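Long-range contacts in glucose-resistance amylase regulator (Weissella paramesenteroides ATCC 33313, PDB 4RK6), which binds glucose and, as the LacI-family regulator CcpA, probably controls transcription by binding DNA: residues A[14-19]-A[70-75]; A[54-59]-A[78-83]; A[125-130]-A[160-165]. All coordinates share one frame; numbering follows the deposited sequence.

Contact 1. Residues A[14-19]-A[70-75]; sequences GVVVPL and VFMLSL
Gly14, Val15 and Val16 pair in parallel with Val70, Phe71 and Met72, the two short strands running 23° apart from a CA-CA distance of 4.6 Å at Gly14-Val70, and the chains separate beyond Met72. The backbone of Phe71 bonds on both sides of Val15: Phe71 N donates to Gly14 O at 2.8 Å, and Phe71 O accepts Val16 N at 2.9 Å in a nearly straight bond. One step on, the bond from Leu73 N to Val16 O is weak at 3.3 Å, as expected where residues 70-75 leave the sheet. On the face of Val15 and Phe71, Val15 CG1, anti to the backbone N (chi1 -173°), meets Leu73 CD2 at 3.9 Å as the two side chains pass at a slant. Phe71 bends its CG back beside its own N, and the CD2 rim atom of its ring comes to 3.6 Å from Gly14 O. On the other face Val16 CG2 touches Val70 CG1 at 3.8 Å, and the selenomethionine Met72, in one of two conformers, lies alongside Val16. Leu32 of helix 24-39 packs on both Val15 and Phe71, while strand 42-48 flanks residues 14-18 on their far edge. Backbone polar groups are thus paired within an apolar core, and the diverging chains bring the side chain of Leu73 to about 7 Å from the bound glucose.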
ATOM      1  N   GLY A  14      -6.309 -12.343  16.401  1.00 24.87           N
ATOM      2  CA  GLY A  14      -5.091 -12.175  15.617  1.00 27.20           C
ATOM      3  C   GLY A  14      -5.380 -12.232  14.145  1.00 23.76           C
ATOM      4  O   GLY A  14      -6.350 -12.856  13.711  1.00 24.71           O
ATOM      5  N   VAL A  15      -4.550 -11.571  13.354  1.00 23.03           N
ATOM      6  CA  VAL A  15      -4.667 -11.635  11.898  1.00 24.03           C
ATOM      7  C   VAL A  15      -3.284 -11.938  11.377  1.00 27.76           C
ATOM      8  O   VAL A  15      -2.328 -11.318  11.812  1.00 28.45           O
ATOM      9  CB  VAL A  15      -5.150 -10.313  11.281  1.00 32.29           C
ATOM     10  CG1 VAL A  15      -5.418 -10.471   9.789  1.00 29.54           C
ATOM     11  CG2 VAL A  15      -6.391  -9.825  11.986  1.00 57.83           C
ATOM     12  N   VAL A  16      -3.196 -12.913  10.485  1.00 24.44           N
ATOM     13  CA  VAL A  16      -1.916 -13.345   9.926  1.00 27.71           C
ATOM     14  C   VAL A  16      -1.908 -12.864   8.485  1.00 23.48           C
ATOM     15  O   VAL A  16      -2.746 -13.245   7.673  1.00 28.48           O
ATOM     16  CB  VAL A  16      -1.714 -14.878  10.018  1.00 29.84           C
ATOM     17  CG1 VAL A  16      -0.384 -15.296   9.388  1.00 29.75           C
ATOM     18  CG2 VAL A  16      -1.735 -15.340  11.459  1.00 27.68           C
ATOM     19  N   VAL A  17      -0.944 -11.995   8.192  1.00 29.05           N
ATOM     20  CA  VAL A  17      -0.787 -11.359   6.883  1.00 25.63           C
ATOM     21  C   VAL A  17       0.524 -11.849   6.244  1.00 28.11           C
ATOM     22  O   VAL A  17       1.547 -11.923   6.917  1.00 32.26           O
ATOM     23  CB  VAL A  17      -0.713  -9.829   7.038  1.00 30.94           C
ATOM     24  CG1 VAL A  17      -0.659  -9.126   5.687  1.00 48.04           C
ATOM     25  CG2 VAL A  17      -1.899  -9.327   7.861  1.00 36.82           C
ATOM     26  N   PRO A  18       0.485 -12.207   4.963  1.00 30.53           N
ATOM     27  CA  PRO A  18       1.752 -12.573   4.305  1.00 46.44           C
ATOM     28  C   PRO A  18       2.702 -11.380   4.177  1.00 48.86           C
ATOM     29  O   PRO A  18       2.255 -10.240   4.014  1.00 40.60           O
ATOM     30  CB  PRO A  18       1.317 -13.069   2.921  1.00 45.63           C
ATOM     31  CG  PRO A  18      -0.046 -12.524   2.695  1.00 55.40           C
ATOM     32  CD  PRO A  18      -0.656 -12.185   4.027  1.00 33.17           C
ATOM     33  N   LEU A  19       4.005 -11.629   4.272  1.00 48.56           N
ATOM     34  CA  LEU A  19       4.984 -10.553   4.071  1.00 53.45           C
ATOM     35  C   LEU A  19       4.809  -9.894   2.698  1.00 56.79           C
ATOM     36  O   LEU A  19       4.893  -8.671   2.572  1.00 50.64           O
ATOM     37  CB  LEU A  19       6.422 -11.057   4.224  1.00 54.96           C
ATOM     38  CG  LEU A  19       7.149 -10.755   5.543  1.00 58.24           C
ATOM     39  CD1 LEU A  19       8.622 -11.082   5.355  1.00105.51           C
ATOM     40  CD2 LEU A  19       6.979  -9.311   6.007  1.00 56.37           C
ATOM     41  N   VAL A  70      -8.163 -16.428  15.019  1.00 20.64           N
ATOM     42  CA  VAL A  70      -7.083 -16.050  14.126  1.00 23.17           C
ATOM     43  C   VAL A  70      -7.670 -16.001  12.753  1.00 24.85           C
ATOM     44  O   VAL A  70      -8.275 -16.959  12.305  1.00 25.35           O
ATOM     45  CB  VAL A  70      -5.922 -17.060  14.155  1.00 21.24           C
ATOM     46  CG1 VAL A  70      -4.878 -16.705  13.098  1.00 25.60           C
ATOM     47  CG2 VAL A  70      -5.308 -17.104  15.544  1.00 23.31           C
ATOM     48  N   PHE A  71      -7.491 -14.868  12.092  1.00 19.56           N
ATOM     49  CA  PHE A  71      -7.949 -14.657  10.759  1.00 21.04           C
ATOM     50  C   PHE A  71      -6.783 -14.820   9.816  1.00 25.98           C
ATOM     51  O   PHE A  71      -5.764 -14.167   9.987  1.00 26.47           O
ATOM     52  CB  PHE A  71      -8.576 -13.276  10.642  1.00 25.65           C
ATOM     53  CG  PHE A  71      -9.800 -13.143  11.499  1.00 22.26           C
ATOM     54  CD1 PHE A  71     -10.975 -13.785  11.124  1.00 26.51           C
ATOM     55  CD2 PHE A  71      -9.752 -12.510  12.720  1.00 26.70           C
ATOM     56  CE1 PHE A  71     -12.100 -13.730  11.929  1.00 26.02           C
ATOM     57  CE2 PHE A  71     -10.874 -12.445  13.524  1.00 26.46           C
ATOM     58  CZ  PHE A  71     -12.047 -13.061  13.129  1.00 26.37           C
HETATM   59  N   MSE A  72      -6.948 -15.693   8.827  1.00 23.66           N
HETATM   60  CA  MSE A  72      -5.894 -15.992   7.851  0.50 19.61           C
HETATM   61  C   MSE A  72      -6.204 -15.353   6.522  1.00 26.23           C
HETATM   62  O   MSE A  72      -7.271 -15.573   5.973  1.00 26.97           O
HETATM   63  CB  MSE A  72      -5.844 -17.506   7.654  0.50 23.54           C
HETATM   64  CG  MSE A  72      -5.738 -18.217   8.989  0.50 24.11           C
HETATM   65 SE   MSE A  72      -3.902 -18.035   9.684  0.50 22.48          SE
HETATM   66  CE  MSE A  72      -4.058 -19.332  11.151  0.50 26.06           C
ATOM     67  N   LEU A  73      -5.266 -14.573   5.976  1.00 29.04           N
ATOM     68  CA  LEU A  73      -5.461 -13.925   4.667  1.00 33.10           C
ATOM     69  C   LEU A  73      -4.723 -14.640   3.533  1.00 56.60           C
ATOM     70  O   LEU A  73      -5.129 -14.535   2.381  1.00 57.12           O
ATOM     71  CB  LEU A  73      -4.976 -12.483   4.704  1.00 35.41           C
ATOM     72  CG  LEU A  73      -5.398 -11.560   5.839  1.00 50.68           C
ATOM     73  CD1 LEU A  73      -5.331 -10.117   5.361  1.00 45.81           C
ATOM     74  CD2 LEU A  73      -6.785 -11.871   6.367  1.00 40.40           C
ATOM     75  N   SER A  74      -3.639 -15.339   3.869  1.00 65.60           N
ATOM     76  CA  SER A  74      -2.785 -15.995   2.876  0.50 81.80           C
ATOM     77  C   SER A  74      -3.455 -17.247   2.321  1.00 87.92           C
ATOM     78  O   SER A  74      -4.451 -17.735   2.871  1.00 63.74           O
ATOM     79  CB  SER A  74      -1.427 -16.382   3.489  0.50 91.16           C
ATOM     80  OG  SER A  74      -0.824 -15.314   4.201  0.50 64.78           O
ATOM     81  N   LEU A  75      -2.911 -17.760   1.221  1.00 74.09           N
ATOM     82  CA  LEU A  75      -3.320 -19.059   0.698  1.00 68.23           C
ATOM     83  C   LEU A  75      -2.284 -20.111   1.133  1.00 53.24           C
ATOM     84  O   LEU A  75      -2.473 -21.304   0.901  1.00 61.54           O
ATOM     85  CB  LEU A  75      -3.460 -19.014  -0.826  1.00 75.00           C
TER
HETATM   86  O   HOH W   1      -2.598 -15.139   6.112  1.00 47.65           O

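Contact 2. Residues A[54-59]-A[78-83]; sequences HQYQVF and PSWMID
Trp80 pushes the outer rim of its six-membered ring against the backbone and side chains of Gln55, Tyr56 and Phe59, bridging two nearly parallel helical segments (12° between directions) whose axes lie 10.8 Å apart. Trp80 CG sits between the backbone N and the carbonyl carbon (chi1 59°), and Trp80 CH2 comes to 3.6 Å from Tyr56 CA. Gln55 C lies in the ring plane at the edge, and Phe59 CB also approaches near that plane. The Tyr56 ring is inclined to the indole by 50°, neither stacked nor edge-to-face, with Tyr56 CD1 3.8 Å from Trp80 CZ3. One face of the indole carries Pro78 CG and Met81 CB from its own segment, both offset toward the rim. Beside it, Gln55 and Pro78 meet tip to tip, Gln55 OE1 standing 3.5 Å from Pro78 CG. Met81, a selenomethionine, runs extended to SE and then turns at its last torsion, placing CE 3.5 Å from Gln55 O and 3.9 Å from Gln55 CB. Two N-H groups find partners outside the segments: Gln55 NE2 bonds Asp49 O, and Trp80 NE1 bonds Glu52 OE1. The helices therefore hold each other through van der Waals packing, mostly carbon on carbon, with Gln55 O and OE1 set against Met81 and Pro78, while the bonds to Asp49 and Glu52 help fix the amide and the indole.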
ATOM      1  N   HIS A  54      10.253 -19.700  11.388  1.00 35.06           N
ATOM      2  CA  HIS A  54       9.702 -18.398  11.763  1.00 44.66           C
ATOM      3  C   HIS A  54       8.196 -18.527  11.944  1.00 75.85           C
ATOM      4  O   HIS A  54       7.618 -17.900  12.828  1.00 37.25           O
ATOM      5  CB  HIS A  54       9.997 -17.353  10.697  1.00 46.35           C
ATOM      6  CG  HIS A  54      11.458 -17.117  10.472  1.00 50.09           C
ATOM      7  ND1 HIS A  54      11.963 -16.650   9.275  1.00 62.16           N
ATOM      8  CD2 HIS A  54      12.526 -17.307  11.284  1.00 56.76           C
ATOM      9  CE1 HIS A  54      13.279 -16.554   9.363  1.00 53.90           C
ATOM     10  NE2 HIS A  54      13.646 -16.947  10.571  1.00 66.20           N
ATOM     11  N   GLN A  55       7.571 -19.350  11.104  1.00 43.99           N
ATOM     12  CA  GLN A  55       6.137 -19.607  11.208  1.00 38.61           C
ATOM     13  C   GLN A  55       5.781 -20.160  12.578  1.00 32.87           C
ATOM     14  O   GLN A  55       4.785 -19.748  13.192  1.00 35.59           O
ATOM     15  CB  GLN A  55       5.679 -20.543  10.088  1.00 39.73           C
ATOM     16  CG  GLN A  55       5.752 -19.924   8.699  1.00 31.71           C
ATOM     17  CD  GLN A  55       5.410 -20.910   7.597  1.00 32.74           C
ATOM     18  OE1 GLN A  55       5.338 -22.120   7.839  1.00 39.39           O
ATOM     19  NE2 GLN A  55       5.208 -20.403   6.377  1.00 40.35           N
ATOM     20  N   TYR A  56       6.599 -21.069  13.097  1.00 31.16           N
ATOM     21  CA  TYR A  56       6.319 -21.645  14.399  1.00 29.03           C
ATOM     22  C   TYR A  56       6.411 -20.600  15.525  1.00 31.21           C
ATOM     23  O   TYR A  56       5.630 -20.644  16.459  1.00 37.81           O
ATOM     24  CB  TYR A  56       7.193 -22.876  14.698  1.00 37.82           C
ATOM     25  CG  TYR A  56       6.737 -23.578  15.958  1.00 41.56           C
ATOM     26  CD1 TYR A  56       5.570 -24.339  15.971  1.00 61.00           C
ATOM     27  CD2 TYR A  56       7.444 -23.441  17.154  1.00 45.09           C
ATOM     28  CE1 TYR A  56       5.132 -24.963  17.128  1.00 51.33           C
ATOM     29  CE2 TYR A  56       7.012 -24.063  18.314  1.00 59.50           C
ATOM     30  CZ  TYR A  56       5.857 -24.820  18.297  1.00 49.09           C
ATOM     31  OH  TYR A  56       5.427 -25.438  19.448  1.00 65.87           O
ATOM     32  N   GLN A  57       7.352 -19.661  15.414  1.00 51.05           N
ATOM     33  CA  GLN A  57       7.468 -18.555  16.387  1.00 45.00           C
ATOM     34  C   GLN A  57       6.216 -17.685  16.386  1.00 40.82           C
ATOM     35  O   GLN A  57       5.705 -17.333  17.452  1.00 58.35           O
ATOM     36  CB  GLN A  57       8.710 -17.681  16.113  1.00 69.36           C
ATOM     37  CG  GLN A  57      10.049 -18.408  16.199  1.00 96.76           C
ATOM     38  CD  GLN A  57      10.232 -19.171  17.502  1.00131.97           C
ATOM     39  OE1 GLN A  57      10.032 -18.623  18.585  1.00 91.77           O
ATOM     40  NE2 GLN A  57      10.612 -20.443  17.403  1.00 78.19           N
ATOM     41  N   VAL A  58       5.726 -17.352  15.193  1.00 37.91           N
ATOM     42  CA  VAL A  58       4.466 -16.621  15.034  1.00 53.65           C
ATOM     43  C   VAL A  58       3.333 -17.351  15.739  1.00 59.49           C
ATOM     44  O   VAL A  58       2.528 -16.739  16.432  1.00 45.57           O
ATOM     45  CB  VAL A  58       4.096 -16.437  13.544  1.00 48.01           C
ATOM     46  CG1 VAL A  58       2.663 -15.927  13.381  1.00 64.85           C
ATOM     47  CG2 VAL A  58       5.067 -15.490  12.869  1.00 63.66           C
ATOM     48  N   PHE A  59       3.265 -18.663  15.557  1.00 43.16           N
ATOM     49  CA  PHE A  59       2.251 -19.444  16.223  1.00 32.45           C
ATOM     50  C   PHE A  59       2.393 -19.346  17.744  1.00 38.06           C
ATOM     51  O   PHE A  59       1.404 -19.163  18.451  1.00 36.51           O
ATOM     52  CB  PHE A  59       2.295 -20.917  15.781  1.00 39.61           C
ATOM     53  CG  PHE A  59       1.594 -21.825  16.723  1.00 34.55           C
ATOM     54  CD1 PHE A  59       0.212 -21.903  16.718  1.00 30.47           C
ATOM     55  CD2 PHE A  59       2.301 -22.606  17.631  1.00 34.28           C
ATOM     56  CE1 PHE A  59      -0.448 -22.725  17.609  1.00 32.63           C
ATOM     57  CE2 PHE A  59       1.641 -23.426  18.529  1.00 40.03           C
ATOM     58  CZ  PHE A  59       0.262 -23.490  18.516  1.00 37.00           C
ATOM     59  N   PRO A  78       0.566 -23.195   6.678  1.00 27.10           N
ATOM     60  CA  PRO A  78       0.765 -24.635   6.860  1.00 32.36           C
ATOM     61  C   PRO A  78      -0.385 -25.299   7.618  1.00 25.96           C
ATOM     62  O   PRO A  78      -0.935 -24.728   8.562  1.00 25.94           O
ATOM     63  CB  PRO A  78       2.051 -24.713   7.680  1.00 30.95           C
ATOM     64  CG  PRO A  78       2.158 -23.391   8.350  1.00 41.43           C
ATOM     65  CD  PRO A  78       1.636 -22.428   7.333  1.00 30.74           C
ATOM     66  N   SER A  79      -0.738 -26.515   7.210  1.00 26.57           N
ATOM     67  CA  SER A  79      -1.812 -27.249   7.875  1.00 23.88           C
ATOM     68  C   SER A  79      -1.612 -27.401   9.369  1.00 23.17           C
ATOM     69  O   SER A  79      -2.587 -27.356  10.123  1.00 25.35           O
ATOM     70  CB  SER A  79      -1.986 -28.625   7.218  1.00 26.42           C
ATOM     71  OG  SER A  79      -2.313 -28.458   5.843  1.00 26.10           O
ATOM     72  N   TRP A  80      -0.363 -27.601   9.810  1.00 21.72           N
ATOM     73  CA  TRP A  80      -0.082 -27.799  11.221  1.00 23.98           C
ATOM     74  C   TRP A  80      -0.466 -26.570  12.062  1.00 24.29           C
ATOM     75  O   TRP A  80      -0.818 -26.731  13.212  1.00 23.76           O
ATOM     76  CB  TRP A  80       1.390 -28.216  11.498  1.00 29.33           C
ATOM     77  CG  TRP A  80       2.452 -27.245  11.019  1.00 30.19           C
ATOM     78  CD1 TRP A  80       3.235 -27.372   9.906  1.00 29.86           C
ATOM     79  CD2 TRP A  80       2.852 -26.021  11.657  1.00 30.65           C
ATOM     80  NE1 TRP A  80       4.089 -26.295   9.799  1.00 31.30           N
ATOM     81  CE2 TRP A  80       3.874 -25.451  10.859  1.00 29.40           C
ATOM     82  CE3 TRP A  80       2.448 -25.355  12.822  1.00 31.73           C
ATOM     83  CZ2 TRP A  80       4.496 -24.238  11.188  1.00 33.93           C
ATOM     84  CZ3 TRP A  80       3.060 -24.141  13.148  1.00 32.76           C
ATOM     85  CH2 TRP A  80       4.066 -23.595  12.323  1.00 26.96           C
HETATM   86  N   MSE A  81      -0.390 -25.372  11.490  1.00 28.24           N
HETATM   87  CA  MSE A  81      -0.761 -24.144  12.223  1.00 26.53           C
HETATM   88  C   MSE A  81      -2.255 -24.096  12.443  1.00 22.21           C
HETATM   89  O   MSE A  81      -2.705 -23.782  13.525  1.00 26.44           O
HETATM   90  CB  MSE A  81      -0.313 -22.851  11.486  1.00 28.42           C
HETATM   91  CG  MSE A  81      -0.510 -21.615  12.372  1.00 37.11           C
HETATM   92 SE   MSE A  81       0.065 -20.051  11.311  1.00 39.30          SE
HETATM   93  CE  MSE A  81       1.957 -20.553  11.301  1.00 36.06           C
ATOM     94  N   ILE A  82      -3.019 -24.422  11.403  1.00 27.76           N
ATOM     95  CA  ILE A  82      -4.477 -24.453  11.489  1.00 24.38           C
ATOM     96  C   ILE A  82      -4.867 -25.505  12.517  1.00 25.29           C
ATOM     97  O   ILE A  82      -5.597 -25.215  13.464  1.00 23.73           O
ATOM     98  CB  ILE A  82      -5.126 -24.759  10.124  1.00 29.49           C
ATOM     99  CG1 ILE A  82      -4.885 -23.606   9.146  1.00 32.78           C
ATOM    100  CG2 ILE A  82      -6.626 -25.011  10.284  1.00 26.57           C
ATOM    101  CD1 ILE A  82      -5.136 -23.968   7.696  1.00 31.22           C
ATOM    102  N   ASP A  83      -4.345 -26.720  12.362  1.00 24.25           N
ATOM    103  CA  ASP A  83      -4.600 -27.775  13.338  1.00 24.29           C
ATOM    104  C   ASP A  83      -4.208 -27.406  14.768  1.00 22.62           C
ATOM    105  O   ASP A  83      -5.008 -27.575  15.667  1.00 24.03           O
ATOM    106  CB  ASP A  83      -3.918 -29.094  12.949  1.00 22.88           C
ATOM    107  CG  ASP A  83      -4.622 -29.801  11.805  1.00 29.41           C
ATOM    108  OD1 ASP A  83      -5.846 -30.067  11.925  1.00 30.92           O
ATOM    109  OD2 ASP A  83      -3.940 -30.101  10.787  1.00 29.67           O
TER

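Contact 3. Residues A[125-130]-A[160-165]; sequences GHKNIA and YENIFL
Ile129 and Ala130 form parallel bridges with Ile163 and Phe164, and this is the close-packed part of the contact. Ile129 N donates to Asn162 O at 3.0 Å, and Phe164 N returns a bond to Ile129 O at 3.1 Å, so both backbone polar groups of Ile129 engage the neighbouring strand. Ala130 CB rests 3.8 Å from Phe164 CB. Phe164 CG lies beside its own backbone N (chi1 -58°); Phe164 CE1 comes to 4.1 Å from Asn128 CB, and Ile129 O lies at the ring edge, in plane. Tyr183 and Pro189 also pack on Phe164. The other face of the pair carries Ile129 and Ile163, both touching Met153 of helix 144-155. Ahead of the strands the contact opens to water, and polar side chains take over. Asn162 ND2 donates to Asn128 OD1 at 2.8 Å along an almost straight path, 174° at the hydrogen; the acceptor lies in the amide plane of Asn162, whereas the donor is tilted 30° from the carbonyl plane of Asn128. A water 2.9 Å from Asn162 ND2 receives a second bond from it and one from Lys127 NZ, and another water donates to both Asn128 OD1 and Glu161 O. With Asn162 OD1 taking the N-H of Ala159, the Asn162 amide is gripped from both ends and its rotation is fixed. Lys127, exposed, reaches Asn162 by way of the first water. The whole joins the two strands of the beta-alpha-beta unit made of strand 129-132, helix 144-155 and strand 163-166, the last an edge strand of the sheet within this chain, an arrangement characteristic of the alpha/beta lobes of periplasmic-binding-protein-like domains.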
ATOM      1  N   GLY A 125     -16.971  -7.907 -27.680  1.00 26.10           N
ATOM      2  CA  GLY A 125     -16.459  -8.366 -28.979  1.00 24.82           C
ATOM      3  C   GLY A 125     -15.091  -9.015 -28.976  1.00 27.53           C
ATOM      4  O   GLY A 125     -14.514  -9.284 -30.053  1.00 24.48           O
ATOM      5  N   HIS A 126     -14.549  -9.259 -27.782  1.00 23.37           N
ATOM      6  CA  HIS A 126     -13.258  -9.913 -27.635  1.00 22.93           C
ATOM      7  C   HIS A 126     -13.434 -11.427 -27.663  1.00 24.52           C
ATOM      8  O   HIS A 126     -14.423 -11.950 -27.152  1.00 29.84           O
ATOM      9  CB  HIS A 126     -12.582  -9.482 -26.341  1.00 23.62           C
ATOM     10  CG  HIS A 126     -12.295  -8.017 -26.306  1.00 23.15           C
ATOM     11  ND1 HIS A 126     -11.101  -7.489 -26.743  1.00 24.26           N
ATOM     12  CD2 HIS A 126     -13.068  -6.965 -25.951  1.00 23.81           C
ATOM     13  CE1 HIS A 126     -11.156  -6.171 -26.673  1.00 20.15           C
ATOM     14  NE2 HIS A 126     -12.328  -5.829 -26.167  1.00 22.42           N
ATOM     15  N   LYS A 127     -12.474 -12.089 -28.301  1.00 24.25           N
ATOM     16  CA  LYS A 127     -12.414 -13.554 -28.393  1.00 22.01           C
ATOM     17  C   LYS A 127     -11.076 -14.107 -27.928  1.00 24.98           C
ATOM     18  O   LYS A 127     -11.013 -15.108 -27.212  1.00 26.82           O
ATOM     19  CB  LYS A 127     -12.675 -13.997 -29.839  1.00 29.05           C
ATOM     20  CG  LYS A 127     -14.155 -14.201 -30.162  1.00 93.66           C
ATOM     21  CD  LYS A 127     -14.429 -14.555 -31.622  1.00 87.55           C
ATOM     22  CE  LYS A 127     -13.942 -15.949 -32.003  1.00102.57           C
ATOM     23  NZ  LYS A 127     -12.593 -15.944 -32.639  1.00115.95           N
ATOM     24  N   ASN A 128      -9.995 -13.455 -28.346  1.00 22.54           N
ATOM     25  CA  ASN A 128      -8.669 -13.838 -27.912  1.00 20.19           C
ATOM     26  C   ASN A 128      -8.267 -13.061 -26.667  1.00 22.34           C
ATOM     27  O   ASN A 128      -8.082 -11.850 -26.741  1.00 22.39           O
ATOM     28  CB  ASN A 128      -7.689 -13.605 -29.047  1.00 25.00           C
ATOM     29  CG  ASN A 128      -7.981 -14.523 -30.217  1.00 31.30           C
ATOM     30  OD1 ASN A 128      -8.186 -15.724 -30.026  1.00 28.05           O
ATOM     31  ND2 ASN A 128      -8.032 -13.973 -31.399  1.00 30.20           N
ATOM     32  N   ILE A 129      -8.177 -13.761 -25.540  1.00 23.26           N
ATOM     33  CA  ILE A 129      -8.081 -13.115 -24.212  1.00 23.76           C
ATOM     34  C   ILE A 129      -6.986 -13.748 -23.380  1.00 26.63           C
ATOM     35  O   ILE A 129      -6.852 -14.968 -23.341  1.00 25.74           O
ATOM     36  CB  ILE A 129      -9.424 -13.160 -23.447  1.00 20.59           C
ATOM     37  CG1 ILE A 129     -10.538 -12.544 -24.286  1.00 22.41           C
ATOM     38  CG2 ILE A 129      -9.328 -12.412 -22.120  1.00 20.93           C
ATOM     39  CD1 ILE A 129     -11.916 -12.574 -23.676  1.00 23.97           C
ATOM     40  N   ALA A 130      -6.178 -12.917 -22.733  1.00 21.77           N
ATOM     41  CA  ALA A 130      -5.124 -13.389 -21.855  1.00 20.19           C
ATOM     42  C   ALA A 130      -5.494 -13.194 -20.371  1.00 25.68           C
ATOM     43  O   ALA A 130      -6.146 -12.212 -20.017  1.00 22.78           O
ATOM     44  CB  ALA A 130      -3.826 -12.687 -22.159  1.00 23.78           C
ATOM     45  N   TYR A 160      -8.983 -23.512 -26.844  1.00 33.17           N
ATOM     46  CA  TYR A 160      -7.630 -23.326 -26.324  1.00 35.03           C
ATOM     47  C   TYR A 160      -6.802 -22.319 -27.123  1.00 38.42           C
ATOM     48  O   TYR A 160      -5.967 -21.628 -26.540  1.00 32.96           O
ATOM     49  CB  TYR A 160      -6.888 -24.666 -26.217  1.00 47.60           C
ATOM     50  CG  TYR A 160      -7.611 -25.669 -25.341  1.00 81.21           C
ATOM     51  CD1 TYR A 160      -7.874 -25.389 -23.995  1.00 50.68           C
ATOM     52  CD2 TYR A 160      -8.051 -26.888 -25.861  1.00125.92           C
ATOM     53  CE1 TYR A 160      -8.542 -26.303 -23.192  1.00 66.58           C
ATOM     54  CE2 TYR A 160      -8.718 -27.807 -25.069  1.00131.51           C
ATOM     55  CZ  TYR A 160      -8.963 -27.514 -23.739  1.00 69.82           C
ATOM     56  OH  TYR A 160      -9.625 -28.436 -22.962  1.00 82.02           O
ATOM     57  N   GLU A 161      -7.038 -22.226 -28.436  1.00 30.40           N
ATOM     58  CA  GLU A 161      -6.350 -21.234 -29.275  1.00 35.40           C
ATOM     59  C   GLU A 161      -6.740 -19.770 -28.962  1.00 27.39           C
ATOM     60  O   GLU A 161      -6.058 -18.853 -29.380  1.00 28.33           O
ATOM     61  CB  GLU A 161      -6.594 -21.502 -30.766  1.00 39.29           C
ATOM     62  CG  GLU A 161      -7.988 -21.132 -31.257  1.00 41.54           C
ATOM     63  CD  GLU A 161      -8.286 -21.648 -32.655  1.00 90.91           C
ATOM     64  OE1 GLU A 161      -7.385 -21.611 -33.520  1.00 76.35           O
ATOM     65  OE2 GLU A 161      -9.431 -22.084 -32.890  1.00 68.58           O
ATOM     66  N   ASN A 162      -7.844 -19.576 -28.260  1.00 29.00           N
ATOM     67  CA  ASN A 162      -8.281 -18.232 -27.828  1.00 34.70           C
ATOM     68  C   ASN A 162      -7.789 -17.845 -26.432  1.00 26.73           C
ATOM     69  O   ASN A 162      -8.037 -16.725 -25.976  1.00 26.60           O
ATOM     70  CB  ASN A 162      -9.798 -18.194 -27.787  1.00 27.05           C
ATOM     71  CG  ASN A 162     -10.432 -18.568 -29.104  1.00 34.25           C
ATOM     72  OD1 ASN A 162     -11.263 -19.476 -29.165  1.00 32.23           O
ATOM     73  ND2 ASN A 162     -10.060 -17.864 -30.157  1.00 29.26           N
ATOM     74  N   ILE A 163      -7.165 -18.793 -25.743  1.00 25.77           N
ATOM     75  CA  ILE A 163      -6.858 -18.689 -24.313  1.00 27.13           C
ATOM     76  C   ILE A 163      -5.363 -18.491 -24.142  1.00 32.23           C
ATOM     77  O   ILE A 163      -4.575 -19.317 -24.599  1.00 27.87           O
ATOM     78  CB  ILE A 163      -7.316 -19.968 -23.566  1.00 24.16           C
ATOM     79  CG1 ILE A 163      -8.845 -20.042 -23.568  1.00 28.57           C
ATOM     80  CG2 ILE A 163      -6.744 -19.999 -22.155  1.00 27.97           C
ATOM     81  CD1 ILE A 163      -9.387 -21.379 -23.130  1.00 30.89           C
ATOM     82  N   PHE A 164      -4.967 -17.384 -23.511  1.00 23.93           N
ATOM     83  CA  PHE A 164      -3.547 -17.080 -23.283  1.00 22.70           C
ATOM     84  C   PHE A 164      -3.278 -16.836 -21.808  1.00 23.06           C
ATOM     85  O   PHE A 164      -4.121 -16.317 -21.116  1.00 26.03           O
ATOM     86  CB  PHE A 164      -3.127 -15.860 -24.111  1.00 22.53           C
ATOM     87  CG  PHE A 164      -3.340 -16.033 -25.581  1.00 25.72           C
ATOM     88  CD1 PHE A 164      -4.607 -15.852 -26.135  1.00 24.04           C
ATOM     89  CD2 PHE A 164      -2.294 -16.414 -26.403  1.00 27.09           C
ATOM     90  CE1 PHE A 164      -4.815 -16.025 -27.498  1.00 28.35           C
ATOM     91  CE2 PHE A 164      -2.497 -16.589 -27.760  1.00 25.33           C
ATOM     92  CZ  PHE A 164      -3.753 -16.404 -28.300  1.00 28.53           C
ATOM     93  N   LEU A 165      -2.104 -17.246 -21.337  1.00 21.35           N
ATOM     94  CA  LEU A 165      -1.735 -17.146 -19.936  1.00 23.47           C
ATOM     95  C   LEU A 165      -0.352 -16.539 -19.794  1.00 34.92           C
ATOM     96  O   LEU A 165       0.529 -16.835 -20.589  1.00 31.69           O
ATOM     97  CB  LEU A 165      -1.685 -18.529 -19.293  1.00 29.45           C
ATOM     98  CG  LEU A 165      -2.957 -19.354 -19.332  1.00 26.21           C
ATOM     99  CD1 LEU A 165      -2.694 -20.779 -18.871  1.00 35.95           C
ATOM    100  CD2 LEU A 165      -4.040 -18.711 -18.483  1.00 27.14           C
TER
HETATM  101  O   HOH W   2     -10.614 -18.395 -32.961  1.00 47.41           O
HETATM  102  O   HOH W   3      -6.319 -17.233 -31.682  1.00 35.61           O

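Contacts 1 and 2 are neighbours, their centres 11 Å apart, and in the modelled conformer of Met72 they touch, Met72 CE packing 4.2 Å from Met81 SE. Their segments alternate along the chain: strand 12-18, helix 52-64, strand 69-72, helix 79-87. Contact 1 joins two strands of the sheet; contact 2 joins helix 52-64, which precedes strand 69-72, with helix 79-87, which follows it. Contact 3 comes later in sequence and on the other side of the chain's centre, about 34 Å from contact 1 and 40 Å from contact 2, centre to centre. Contacts 1 and 3 both belong to the mixed sheet, toward its opposite ends, consistent with two alpha/beta lobes that hold glucose between them.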